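Side-chain contacts in peptide methionine sulfoxide reductase MsrA (Treponema denticola ATCC 35405, PDB 5FA9), which probably repairs oxidatively damaged proteins by reducing methionine sulfoxide back to methionine, with MsrA and MsrB units fused in one chain: residues V57-S60 with S61-S64; Y98-D101 with S102-K105; R292-Y296 with D297-K301; L69-Y72 with F73-I76. The protein carries 2 engineered substitutions. All coordinates share one frame; numbering follows the deposited sequence.

Interaction 1: residues V57-S60 with S61-S64; sequences VYDS and SVVS
The Tyr58 ring meets the carbonyl of Val63 obliquely, CD2 lying 3.4 Å from Val63 O, while CG1 of Val63 comes within 4.1 Å of the same CD2; the two side chains cross at about a right angle. The second flat group, the Asp59 carboxylate, is approached from above its plane: the backbone N-H of Ser61 bonds to Asp59 OD1 (N to OD1 3.2 Å) from a position 60° out of that plane. Ser61 OG adds a weak hydrogen bond to Asp59 OD2 at 3.2 Å. With CG anti to the backbone N (chi1 -170°), the carboxylate of Asp59 is brought back toward the N-H of Ser61. The backbone carbonyl Asp59 O takes two donors, Val62 N at 3.0 Å and Val63 N at 3.1 Å, the latter nearly in line with the C=O bond. Ser60 CA makes a CA-H...O contact of 3.3 Å with Val63 O, and its hydroxyl turns to Met1 O, just ahead of strand 2-8. Ser64 OG closes the loop as the N-cap of helix 65-74, with a weak bond to Glu67 N. The chain thus leaves strand 51-59 of the MsrA sheet through an Asx turn laid over a type I beta turn.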
loop_
_atom_site.group_PDB
_atom_site.type_symbol
_atom_site.label_atom_id
_atom_site.label_comp_id
_atom_site.label_asym_id
_atom_site.label_seq_id
_atom_site.Cartn_x
_atom_site.Cartn_y
_atom_site.Cartn_z
ATOM N N VAL B 57 2.679 7.040 1.646
ATOM C CA VAL B 57 2.473 5.714 1.076
ATOM C C VAL B 57 3.573 5.436 0.057
ATOM O O VAL B 57 3.749 6.195 -0.896
ATOM C CB VAL B 57 1.094 5.582 0.406
ATOM C CG1 VAL B 57 0.931 4.200 -0.206
ATOM C CG2 VAL B 57 -0.011 5.858 1.412
ATOM N N TYR B 58 4.309 4.347 0.254
ATOM C CA TYR B 58 5.494 4.092 -0.556
ATOM C C TYR B 58 5.681 2.622 -0.918
ATOM O O TYR B 58 5.130 1.731 -0.273
ATOM C CB TYR B 58 6.741 4.598 0.176
ATOM C CG TYR B 58 7.077 3.822 1.434
ATOM C CD1 TYR B 58 6.408 4.069 2.627
ATOM C CD2 TYR B 58 8.070 2.851 1.430
ATOM C CE1 TYR B 58 6.715 3.367 3.778
ATOM C CE2 TYR B 58 8.384 2.143 2.576
ATOM C CZ TYR B 58 7.703 2.406 3.747
ATOM O OH TYR B 58 8.012 1.703 4.890
ATOM N N ASP B 59 6.470 2.387 -1.963
ATOM C CA ASP B 59 6.847 1.041 -2.372
ATOM C C ASP B 59 8.218 0.709 -1.792
ATOM O O ASP B 59 9.220 1.327 -2.154
ATOM C CB ASP B 59 6.863 0.922 -3.899
ATOM C CG ASP B 59 7.014 -0.513 -4.378
ATOM O OD1 ASP B 59 7.207 -1.417 -3.538
ATOM O OD2 ASP B 59 6.942 -0.736 -5.604
ATOM N N SER B 60 8.258 -0.270 -0.894
ATOM C CA SER B 60 9.489 -0.621 -0.195
ATOM C C SER B 60 10.535 -1.237 -1.124
ATOM O O SER B 60 11.708 -1.331 -0.769
ATOM C CB SER B 60 9.188 -1.583 0.956
ATOM O OG SER B 60 8.584 -2.774 0.481
ATOM N N SER B 61 10.106 -1.653 -2.312
ATOM C CA SER B 61 11.022 -2.227 -3.292
ATOM C C SER B 61 11.878 -1.146 -3.946
ATOM O O SER B 61 12.927 -1.435 -4.519
ATOM C CB SER B 61 10.252 -3.003 -4.361
ATOM O OG SER B 61 9.781 -2.141 -5.382
ATOM N N VAL B 62 11.421 0.100 -3.861
ATOM C CA VAL B 62 12.157 1.222 -4.430
ATOM C C VAL B 62 12.874 2.009 -3.339
ATOM O O VAL B 62 14.092 2.188 -3.388
ATOM C CB VAL B 62 11.231 2.170 -5.212
ATOM C CG1 VAL B 62 12.007 3.383 -5.701
ATOM C CG2 VAL B 62 10.586 1.437 -6.380
ATOM N N VAL B 63 12.114 2.479 -2.354
ATOM C CA VAL B 63 12.687 3.212 -1.231
ATOM C C VAL B 63 12.392 2.494 0.087
ATOM O O VAL B 63 11.250 2.135 0.374
ATOM C CB VAL B 63 12.161 4.670 -1.174
ATOM C CG1 VAL B 63 10.637 4.709 -1.180
ATOM C CG2 VAL B 63 12.728 5.400 0.037
ATOM N N SER B 64 13.436 2.269 0.877
ATOM C CA SER B 64 13.290 1.583 2.154
ATOM C C SER B 64 12.849 2.544 3.249
ATOM O O SER B 64 12.998 3.760 3.118
ATOM C CB SER B 64 14.601 0.904 2.553
ATOM O OG SER B 64 15.634 1.856 2.733
#

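Interaction 2: residues Y98-D101 with S102-K105; sequences YVDD and SMIK
Tyr98 offers one ring face to Ile104: CG1 of the isoleucine makes a CH-pi contact, 3.8 Å from the Tyr98 ring centroid and 22° off the ring normal. It is shifted toward the rim, closest to CE1 of Tyr98 at 3.5 Å, and CD1 continues outward along the ring to the phenol oxygen. Asp100 comes next. Its CG stands anti to the backbone N (chi1 -169°), which brings OD1 over the start of the second segment, where Ser102 N bonds to Asp100 OD1 at 3.2 Å from well above the carboxylate plane. Ser102 OG binds Asp100 OD1 weakly at 2.9 Å. Together with the bond from Met103 N to Asp100 O (3.0 Å), this makes an Asx turn superposed on a type I beta turn, leading from strand 95-98 into helix 104-115. On the apolar side of Asp100, CB touches Met103 CG at 4.0 Å, and the extended methionine runs on to Lys3 and Ile5 of strand 2-8. Asp101 gives its carbonyl: Ile104 N makes a long, weak bond of 3.4 Å to Asp101 O, and Ile104 CG1 presses against Asp101 O at 3.2 Å. Its side chain runs alongside Ile104, and OD1 forms a long, weak ion pair with Lys128.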
loop_
_atom_site.group_PDB
_atom_site.type_symbol
_atom_site.label_atom_id
_atom_site.label_comp_id
_atom_site.label_asym_id
_atom_site.label_seq_id
_atom_site.Cartn_x
_atom_site.Cartn_y
_atom_site.Cartn_z
ATOM N N TYR B 98 3.367 5.004 13.431
ATOM C CA TYR B 98 3.256 3.781 12.648
ATOM C C TYR B 98 1.862 3.176 12.742
ATOM O O TYR B 98 1.183 3.296 13.762
ATOM C CB TYR B 98 4.300 2.757 13.106
ATOM C CG TYR B 98 4.185 2.368 14.564
ATOM C CD1 TYR B 98 3.364 1.319 14.963
ATOM C CD2 TYR B 98 4.899 3.048 15.543
ATOM C CE1 TYR B 98 3.254 0.961 16.292
ATOM C CE2 TYR B 98 4.796 2.696 16.877
ATOM C CZ TYR B 98 3.974 1.652 17.245
ATOM O OH TYR B 98 3.868 1.297 18.571
ATOM N N VAL B 99 1.446 2.520 11.665
ATOM C CA VAL B 99 0.200 1.770 11.652
ATOM C C VAL B 99 0.539 0.288 11.511
ATOM O O VAL B 99 -0.297 -0.587 11.733
ATOM C CB VAL B 99 -0.719 2.233 10.502
ATOM C CG1 VAL B 99 -0.127 1.836 9.161
ATOM C CG2 VAL B 99 -2.115 1.666 10.660
ATOM N N ASP B 100 1.794 0.025 11.160
ATOM C CA ASP B 100 2.290 -1.331 10.974
ATOM C C ASP B 100 3.262 -1.680 12.099
ATOM O O ASP B 100 4.347 -1.107 12.188
ATOM C CB ASP B 100 2.967 -1.467 9.607
ATOM C CG ASP B 100 3.263 -2.909 9.234
ATOM O OD1 ASP B 100 3.097 -3.803 10.089
ATOM O OD2 ASP B 100 3.664 -3.145 8.075
ATOM N N ASP B 101 2.867 -2.618 12.954
ATOM C CA ASP B 101 3.653 -2.968 14.136
ATOM C C ASP B 101 4.990 -3.619 13.790
ATOM O O ASP B 101 5.870 -3.729 14.643
ATOM C CB ASP B 101 2.851 -3.896 15.051
ATOM C CG ASP B 101 1.615 -3.229 15.620
ATOM O OD1 ASP B 101 1.652 -2.000 15.847
ATOM O OD2 ASP B 101 0.606 -3.932 15.841
ATOM N N SER B 102 5.140 -4.055 12.544
ATOM C CA SER B 102 6.391 -4.657 12.095
ATOM C C SER B 102 7.491 -3.607 11.940
ATOM O O SER B 102 8.668 -3.945 11.822
ATOM C CB SER B 102 6.186 -5.400 10.772
ATOM O OG SER B 102 5.884 -4.500 9.720
ATOM N N MET B 103 7.099 -2.337 11.943
ATOM C CA MET B 103 8.041 -1.240 11.748
ATOM C C MET B 103 8.643 -0.742 13.059
ATOM O O MET B 103 9.625 -0.001 13.048
ATOM C CB MET B 103 7.361 -0.071 11.033
ATOM C CG MET B 103 6.862 -0.383 9.635
ATOM S SD MET B 103 6.179 1.083 8.838
ATOM C CE MET B 103 5.742 0.427 7.230
ATOM N N ILE B 104 8.052 -1.150 14.179
ATOM C CA ILE B 104 8.421 -0.622 15.492
ATOM C C ILE B 104 9.912 -0.750 15.796
ATOM O O ILE B 104 10.558 0.224 16.183
ATOM C CB ILE B 104 7.630 -1.320 16.618
ATOM C CG1 ILE B 104 6.129 -1.101 16.428
ATOM C CG2 ILE B 104 8.061 -0.795 17.978
ATOM C CD1 ILE B 104 5.276 -1.771 17.485
ATOM N N LYS B 105 10.460 -1.946 15.607
ATOM C CA LYS B 105 11.864 -2.184 15.921
ATOM C C LYS B 105 12.787 -1.473 14.934
ATOM O O LYS B 105 13.896 -1.079 15.290
ATOM C CB LYS B 105 12.158 -3.683 15.949
ATOM C CG LYS B 105 12.856 -4.134 17.223
ATOM C CD LYS B 105 12.173 -5.343 17.840
ATOM C CE LYS B 105 12.588 -5.522 19.294
ATOM N NZ LYS B 105 11.534 -6.207 20.095
#

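Interaction 3: residues R292-Y296 with D297-K301; sequences RFIPY and DKMEK
Lys298 N turns back to bond Pro295 O at 3.0 Å, from above the carbonyl plane, and Met299 N makes a weak bond of 3.3 Å to Tyr296 O, so that strand 291-295 passes directly into a short, weakly bonded helical turn. Met299 is the side chain that fills the bend. Its CG lies against Pro295 O at 3.2 Å and meets the methyl CG2 of Ile294 at 4.0 Å, the two side chains slanting across each other. With CG beside the backbone N (chi1 -81°) and the next torsion extended, SD comes to rest beside Tyr296, 4.1 Å from ring atom CD1. This is a Met-aromatic contact of oblique kind: SD is 5.2 Å from the centroid of the Tyr296 ring and 59° off its normal. At the other ortho position, Tyr296 CD2 has Asp297 OD1 at 4.0 Å, with ring and carboxylate planes 65° apart. On the outer side of the bend, Lys298 curls over the proline, its NZ reaching 3.8 Å from Pro295 CG. Lys312 makes a cation-pi contact with the tyrosine ring. The chemistry is thus divided: Met299 and Ile294 pack on Ile209 of strand 208-212 in the MsrB sheet, and Tyr296 and Met299 on Leu308 and Val311 of helix 308-311, largely by dispersion, whereas Asp297 and Lys298 are exposed residues, the lysine meeting the proline through van der Waals contact.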
loop_
_atom_site.group_PDB
_atom_site.type_symbol
_atom_site.label_atom_id
_atom_site.label_comp_id
_atom_site.label_asym_id
_atom_site.label_seq_id
_atom_site.Cartn_x
_atom_site.Cartn_y
_atom_site.Cartn_z
ATOM N N ARG B 292 32.858 -3.323 -4.804
ATOM C CA ARG B 292 33.812 -3.558 -3.728
ATOM C C ARG B 292 33.065 -3.783 -2.417
ATOM O O ARG B 292 32.357 -2.895 -1.942
ATOM C CB ARG B 292 34.779 -2.379 -3.596
ATOM C CG ARG B 292 35.775 -2.520 -2.458
ATOM C CD ARG B 292 36.747 -1.350 -2.436
ATOM N NE ARG B 292 37.225 -1.054 -1.088
ATOM C CZ ARG B 292 36.889 0.033 -0.401
ATOM N NH1 ARG B 292 36.071 0.929 -0.937
ATOM N NH2 ARG B 292 37.368 0.226 0.819
ATOM N N PHE B 293 33.222 -4.968 -1.835
ATOM C CA PHE B 293 32.503 -5.309 -0.614
ATOM C C PHE B 293 33.170 -4.742 0.633
ATOM O O PHE B 293 34.386 -4.840 0.804
ATOM C CB PHE B 293 32.362 -6.827 -0.478
ATOM C CG PHE B 293 31.685 -7.260 0.793
ATOM C CD1 PHE B 293 30.316 -7.122 0.944
ATOM C CD2 PHE B 293 32.418 -7.809 1.833
ATOM C CE1 PHE B 293 29.688 -7.519 2.111
ATOM C CE2 PHE B 293 31.796 -8.209 3.002
ATOM C CZ PHE B 293 30.430 -8.063 3.141
ATOM N N ILE B 294 32.357 -4.151 1.502
ATOM C CA ILE B 294 32.837 -3.594 2.758
ATOM C C ILE B 294 32.069 -4.190 3.931
ATOM O O ILE B 294 30.885 -3.902 4.108
ATOM C CB ILE B 294 32.704 -2.060 2.784
ATOM C CG1 ILE B 294 33.428 -1.448 1.582
ATOM C CG2 ILE B 294 33.240 -1.498 4.092
ATOM C CD1 ILE B 294 33.507 0.055 1.616
ATOM N N PRO B 295 32.742 -5.032 4.733
ATOM C CA PRO B 295 32.131 -5.711 5.882
ATOM C C PRO B 295 31.488 -4.735 6.863
ATOM O O PRO B 295 31.983 -3.621 7.030
ATOM C CB PRO B 295 33.314 -6.434 6.532
ATOM C CG PRO B 295 34.302 -6.608 5.432
ATOM C CD PRO B 295 34.162 -5.388 4.574
ATOM N N TYR B 296 30.397 -5.159 7.494
ATOM C CA TYR B 296 29.668 -4.327 8.448
ATOM C C TYR B 296 30.565 -3.834 9.581
ATOM O O TYR B 296 30.458 -2.687 10.015
ATOM C CB TYR B 296 28.477 -5.102 9.021
ATOM C CG TYR B 296 27.615 -4.303 9.973
ATOM C CD1 TYR B 296 26.636 -3.442 9.496
ATOM C CD2 TYR B 296 27.772 -4.418 11.349
ATOM C CE1 TYR B 296 25.843 -2.713 10.361
ATOM C CE2 TYR B 296 26.984 -3.692 12.222
ATOM C CZ TYR B 296 26.021 -2.841 11.722
ATOM O OH TYR B 296 25.231 -2.116 12.584
ATOM N N ASP B 297 31.444 -4.711 10.054
ATOM C CA ASP B 297 32.355 -4.387 11.147
ATOM C C ASP B 297 33.336 -3.275 10.782
ATOM O O ASP B 297 33.787 -2.527 11.650
ATOM C CB ASP B 297 33.132 -5.633 11.577
ATOM C CG ASP B 297 32.248 -6.673 12.236
ATOM O OD1 ASP B 297 31.097 -6.341 12.588
ATOM O OD2 ASP B 297 32.705 -7.824 12.400
ATOM N N LYS B 298 33.659 -3.169 9.497
ATOM C CA LYS B 298 34.653 -2.204 9.038
ATOM C C LYS B 298 34.023 -0.977 8.384
ATOM O O LYS B 298 34.728 -0.054 7.976
ATOM C CB LYS B 298 35.615 -2.876 8.056
ATOM C CG LYS B 298 36.121 -4.232 8.524
ATOM C CD LYS B 298 37.441 -4.596 7.868
ATOM C CE LYS B 298 37.925 -5.960 8.334
ATOM N NZ LYS B 298 36.873 -7.006 8.176
ATOM N N MET B 299 32.697 -0.972 8.286
ATOM C CA MET B 299 31.975 0.122 7.643
ATOM C C MET B 299 32.200 1.463 8.335
ATOM O O MET B 299 32.473 2.469 7.680
ATOM C CB MET B 299 30.476 -0.185 7.593
ATOM C CG MET B 299 30.067 -1.101 6.452
ATOM S SD MET B 299 28.286 -1.375 6.381
ATOM C CE MET B 299 27.693 0.304 6.193
ATOM N N GLU B 300 32.083 1.470 9.659
ATOM C CA GLU B 300 32.204 2.701 10.434
ATOM C C GLU B 300 33.612 3.295 10.376
ATOM O O GLU B 300 33.774 4.512 10.281
ATOM C CB GLU B 300 31.801 2.445 11.888
ATOM C CG GLU B 300 31.462 3.702 12.672
ATOM C CD GLU B 300 30.510 3.430 13.820
ATOM O OE1 GLU B 300 30.285 2.243 14.139
ATOM O OE2 GLU B 300 29.985 4.401 14.403
ATOM N N LYS B 301 34.628 2.439 10.435
ATOM C CA LYS B 301 36.013 2.897 10.405
ATOM C C LYS B 301 36.433 3.409 9.031
ATOM O O LYS B 301 37.311 4.266 8.928
ATOM C CB LYS B 301 36.958 1.782 10.862
ATOM C CG LYS B 301 37.665 2.065 12.188
ATOM C CD LYS B 301 36.851 2.972 13.103
ATOM C CE LYS B 301 37.398 2.965 14.523
ATOM N NZ LYS B 301 36.637 3.878 15.420
#

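Interaction 4: residues L69-Y72 with F73-I76; sequences LAHY and FRII
Tyr72 meets its partners atom by atom; its CB lies beside the peptide N of Phe73 simply because that residue is next in the chain. Its CG is anti to the backbone N (chi1 172°), sending the ring out from the helix beside the next residue, where Ile76 can cover one face. At the first ring edge, CD2 approaches Phe73 CD1 at 3.9 Å; the edge of Tyr72 points to the face of Phe73 in a T-shaped pair, with centroids 5.6 Å apart and planes at 84°. Further out, CE2 touches Ile76 CD1 at 3.5 Å, and CZ lies equally close to this methyl, which is set over one face of the ring. On the same face, Tyr72 CE1 is grazed by Ile76 CG2 at 4.1 Å. The tip, OH, passes Ile76 CD1 and is hydrogen-bonded to Ala8 O at the end of strand 2-8. All this happens at the C-terminal end of helix 65-74 in the MsrA fold: Phe73 N still makes a regular bond to Leu69 O, but Ile75 N bonds Tyr72 O at 3.3 Å, an i to i+3 closure just where the chain leaves helical angles, and keeps a weak bond to His71 O. Phe73 CD1 also comes edge-on to Leu69 O at 3.2 Å, the oxygen lying in the ring plane. Across the helix His71 and Arg74 run side by side, their planes 35° apart, with His71 ND1 and Arg74 NH1 4.1 Å apart. Tyr18 OH of helix 12-19 bonds ND1 and, weakly, NH1, while Glu67 holds NE2, so both ring nitrogens of His71 are engaged and its rotation is fixed.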
loop_
_atom_site.group_PDB
_atom_site.type_symbol
_atom_site.label_atom_id
_atom_site.label_comp_id
_atom_site.label_asym_id
_atom_site.label_seq_id
_atom_site.Cartn_x
_atom_site.Cartn_y
_atom_site.Cartn_z
ATOM N N LEU B 69 13.357 7.514 6.678
ATOM C CA LEU B 69 13.665 8.074 7.986
ATOM C C LEU B 69 14.937 8.910 7.914
ATOM O O LEU B 69 15.106 9.866 8.671
ATOM C CB LEU B 69 13.805 6.966 9.030
ATOM C CG LEU B 69 12.509 6.226 9.368
ATOM C CD1 LEU B 69 12.746 5.175 10.441
ATOM C CD2 LEU B 69 11.430 7.208 9.800
ATOM N N ALA B 70 15.830 8.543 7.000
ATOM C CA ALA B 70 17.044 9.314 6.767
ATOM C C ALA B 70 16.693 10.685 6.193
ATOM O O ALA B 70 17.240 11.702 6.618
ATOM C CB ALA B 70 17.986 8.567 5.835
ATOM N N HIS B 71 15.781 10.702 5.224
ATOM C CA HIS B 71 15.277 11.951 4.663
ATOM C C HIS B 71 14.586 12.782 5.735
ATOM O O HIS B 71 14.744 14.003 5.788
ATOM C CB HIS B 71 14.302 11.684 3.512
ATOM C CG HIS B 71 14.966 11.261 2.238
ATOM N ND1 HIS B 71 15.710 12.126 1.464
ATOM C CD2 HIS B 71 14.987 10.070 1.596
ATOM C CE1 HIS B 71 16.166 11.484 0.404
ATOM N NE2 HIS B 71 15.742 10.234 0.460
ATOM N N TYR B 72 13.813 12.110 6.580
ATOM C CA TYR B 72 13.053 12.771 7.634
ATOM C C TYR B 72 13.960 13.518 8.608
ATOM O O TYR B 72 13.730 14.691 8.904
ATOM C CB TYR B 72 12.196 11.750 8.386
ATOM C CG TYR B 72 11.517 12.304 9.618
ATOM C CD1 TYR B 72 10.470 13.210 9.509
ATOM C CD2 TYR B 72 11.914 11.909 10.889
ATOM C CE1 TYR B 72 9.846 13.718 10.632
ATOM C CE2 TYR B 72 11.292 12.408 12.017
ATOM C CZ TYR B 72 10.260 13.313 11.883
ATOM O OH TYR B 72 9.639 13.816 13.004
ATOM N N PHE B 73 14.991 12.838 9.097
ATOM C CA PHE B 73 15.930 13.444 10.036
ATOM C C PHE B 73 16.780 14.520 9.364
ATOM O O PHE B 73 17.332 15.394 10.032
ATOM C CB PHE B 73 16.831 12.376 10.660
ATOM C CG PHE B 73 16.231 11.707 11.865
ATOM C CD1 PHE B 73 15.457 10.566 11.729
ATOM C CD2 PHE B 73 16.439 12.221 13.135
ATOM C CE1 PHE B 73 14.903 9.950 12.837
ATOM C CE2 PHE B 73 15.889 11.609 14.247
ATOM C CZ PHE B 73 15.120 10.472 14.097
ATOM N N ARG B 74 16.879 14.451 8.041
ATOM C CA ARG B 74 17.657 15.421 7.279
ATOM C C ARG B 74 16.987 16.793 7.266
ATOM O O ARG B 74 17.661 17.824 7.262
ATOM C CB ARG B 74 17.863 14.924 5.846
ATOM C CG ARG B 74 18.475 15.949 4.906
ATOM C CD ARG B 74 18.255 15.559 3.457
ATOM N NE ARG B 74 19.128 16.293 2.547
ATOM C CZ ARG B 74 19.165 16.100 1.232
ATOM N NH1 ARG B 74 18.375 15.194 0.672
ATOM N NH2 ARG B 74 19.991 16.811 0.478
ATOM N N ILE B 75 15.658 16.803 7.276
ATOM C CA ILE B 75 14.907 18.045 7.121
ATOM C C ILE B 75 14.331 18.577 8.432
ATOM O O ILE B 75 13.566 19.540 8.428
ATOM C CB ILE B 75 13.751 17.872 6.116
ATOM C CG1 ILE B 75 12.734 16.856 6.640
ATOM C CG2 ILE B 75 14.285 17.443 4.758
ATOM C CD1 ILE B 75 11.520 16.695 5.750
ATOM N N ILE B 76 14.691 17.959 9.552
ATOM C CA ILE B 76 14.197 18.422 10.847
ATOM C C ILE B 76 15.314 18.598 11.870
ATOM O O ILE B 76 16.431 18.120 11.680
ATOM C CB ILE B 76 13.158 17.453 11.451
ATOM C CG1 ILE B 76 13.833 16.147 11.873
ATOM C CG2 ILE B 76 12.010 17.206 10.482
ATOM C CD1 ILE B 76 13.005 15.315 12.822
#

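In the fold
In chain order the contacts run interaction 1, 4, 2, 3. The first three belong to the MsrA part. Interaction 1 leaves strand 51-59 and leads into helix 65-74, whose far end is interaction 4, with centres 16 Å apart; interaction 2 joins strand 95-98 of the same mixed sheet to helix 104-115. Interactions 1 and 2 are centred 15 Å apart and touch, Met103 CE lying 3.5 Å from Tyr58 OH. Interaction 3 stands apart in the MsrB part, at the end of strand 291-295, its centre 24 to 28 Å from the others and without touching them. The contacts thus mark two strand-helix junctions and a helix end in the MsrA part, and one strand-helix junction in the MsrB part.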